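Side-chain contact in PrgX (Enterococcus faecalis, PDB 2AWI), which is a receptor for the peptide sex pheromone cCF10 and probably binds DNA as a repressor in the regulation of conjugation: residues Asn215-Glu218 and His219-Thr222. The protein carries 1 engineered substitution. Sequence-based numbering, arbitrary orientation.
Sequences NQFE and HLKT
His219 N bonds back to Asn215 O at 2.9 Å, and Leu220 N reaches Gln216 O at 3.2 Å; the segments 215-218 and 219-222 follow one another without a break, and these two i to i+4 bonds carry the helical turn across the join. The spacing then shortens. Lys221 N bonds to Glu218 O, three residues back, while Thr222 N and Thr222 OG1 both donate to His219 O. The hydroxyl bond, Thr222 OG1 to His219 O, measures 2.6 Å and lies in the carbonyl plane. The backbone N and the hydroxyl of Thr222 thus share one acceptor, three places back in the chain.

Among the side chains, Glu218 and Lys221 illustrate an i to i+3 ion pair. They run side by side, pointing the same way, and a bend at chi2 (-61°) in Glu218 brings its carboxylate alongside the end of the extended lysine chain. Lys221 NZ meets Glu218 OE1 on its syn side at 3.0 Å, 24° out of the carboxylate plane, with a weak second bond to OE2. The lysine's aliphatic part also passes the Phe217 ring obliquely, Lys221 CE lying 3.8 Å from Phe217 CE2. Apolar contact continues from Phe217 CD1 to Leu220 CD1 at 4.2 Å.

Within the C-terminal TPR region, the C-terminal part of helix 207-220 and the residues that follow are packed against helices 184-203 and 230-248. Leu220 rests on Gln191 and Leu194 of helix 184-203; Phe217 also touches Gln191 and reaches Asp233 and Ile236 of helix 230-248. Lys221 NZ forms a second salt bridge with Asp233, a link to the start of helix 230-248, and Lys221 packs on Ile267 of the second subunit.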
loop_
_atom_site.group_PDB
_atom_site.type_symbol
_atom_site.label_atom_id
_atom_site.label_comp_id
_atom_site.label_asym_id
_atom_site.label_seq_id
_atom_site.Cartn_x
_atom_site.Cartn_y
_atom_site.Cartn_z
ATOM N N ASN A 215 27.735 4.872 -8.784
ATOM C CA ASN A 215 28.442 6.139 -8.636
ATOM C C ASN A 215 28.656 6.806 -9.992
ATOM O O ASN A 215 28.457 8.013 -10.136
ATOM C CB ASN A 215 29.796 5.922 -7.951
ATOM C CG ASN A 215 29.662 5.578 -6.479
ATOM O OD1 ASN A 215 30.649 5.270 -5.811
ATOM N ND2 ASN A 215 28.439 5.637 -5.964
ATOM N N GLN A 216 29.073 6.026 -10.986
ATOM C CA GLN A 216 29.289 6.581 -12.318
ATOM C C GLN A 216 27.988 7.189 -12.854
ATOM O O GLN A 216 27.979 8.301 -13.386
ATOM C CB GLN A 216 29.792 5.503 -13.286
ATOM C CG GLN A 216 31.207 5.013 -13.009
ATOM C CD GLN A 216 32.177 6.144 -12.687
ATOM O OE1 GLN A 216 32.267 7.135 -13.413
ATOM N NE2 GLN A 216 32.909 5.993 -11.590
ATOM N N PHE A 217 26.888 6.460 -12.697
ATOM C CA PHE A 217 25.607 6.946 -13.174
ATOM C C PHE A 217 25.201 8.229 -12.467
ATOM O O PHE A 217 24.784 9.194 -13.107
ATOM C CB PHE A 217 24.509 5.906 -12.964
ATOM C CG PHE A 217 23.171 6.356 -13.467
ATOM C CD1 PHE A 217 22.944 6.506 -14.835
ATOM C CD2 PHE A 217 22.155 6.688 -12.578
ATOM C CE1 PHE A 217 21.730 6.980 -15.301
ATOM C CE2 PHE A 217 20.932 7.167 -13.041
ATOM C CZ PHE A 217 20.721 7.312 -14.401
ATOM N N GLU A 218 25.313 8.239 -11.145
ATOM C CA GLU A 218 24.933 9.414 -10.384
ATOM C C GLU A 218 25.796 10.619 -10.711
ATOM O O GLU A 218 25.347 11.756 -10.614
ATOM C CB GLU A 218 24.969 9.107 -8.887
ATOM C CG GLU A 218 23.803 8.231 -8.440
ATOM C CD GLU A 218 22.446 8.884 -8.689
ATOM O OE1 GLU A 218 21.487 8.158 -9.037
ATOM O OE2 GLU A 218 22.334 10.120 -8.530
ATOM N N HIS A 219 27.036 10.376 -11.108
ATOM C CA HIS A 219 27.917 11.475 -11.452
ATOM C C HIS A 219 27.466 12.137 -12.755
ATOM O O HIS A 219 27.645 13.343 -12.940
ATOM C CB HIS A 219 29.356 10.989 -11.605
ATOM C CG HIS A 219 30.291 12.060 -12.069
ATOM N ND1 HIS A 219 30.538 13.196 -11.329
ATOM C CD2 HIS A 219 30.973 12.207 -13.229
ATOM C CE1 HIS A 219 31.330 13.998 -12.017
ATOM N NE2 HIS A 219 31.608 13.424 -13.174
ATOM N N LEU A 220 26.895 11.346 -13.661
ATOM C CA LEU A 220 26.415 11.873 -14.932
ATOM C C LEU A 220 25.450 13.031 -14.707
ATOM O O LEU A 220 25.385 13.954 -15.518
ATOM C CB LEU A 220 25.699 10.790 -15.742
ATOM C CG LEU A 220 26.489 9.599 -16.290
ATOM C CD1 LEU A 220 25.571 8.788 -17.204
ATOM C CD2 LEU A 220 27.703 10.074 -17.071
ATOM N N LYS A 221 24.708 12.977 -13.603
ATOM C CA LYS A 221 23.733 14.014 -13.278
ATOM C C LYS A 221 24.343 15.369 -12.917
ATOM O O LYS A 221 23.612 16.335 -12.701
ATOM C CB LYS A 221 22.822 13.550 -12.133
ATOM C CG LYS A 221 21.934 12.363 -12.483
ATOM C CD LYS A 221 21.152 11.858 -11.271
ATOM C CE LYS A 221 20.269 10.665 -11.651
ATOM N NZ LYS A 221 19.632 10.005 -10.466
ATOM N N THR A 222 25.669 15.447 -12.849
ATOM C CA THR A 222 26.333 16.705 -12.514
ATOM C C THR A 222 26.871 17.366 -13.776
ATOM O O THR A 222 27.346 18.504 -13.738
ATOM C CB THR A 222 27.530 16.495 -11.553
ATOM O OG1 THR A 222 28.504 15.653 -12.182
ATOM C CG2 THR A 222 27.075 15.859 -10.246
#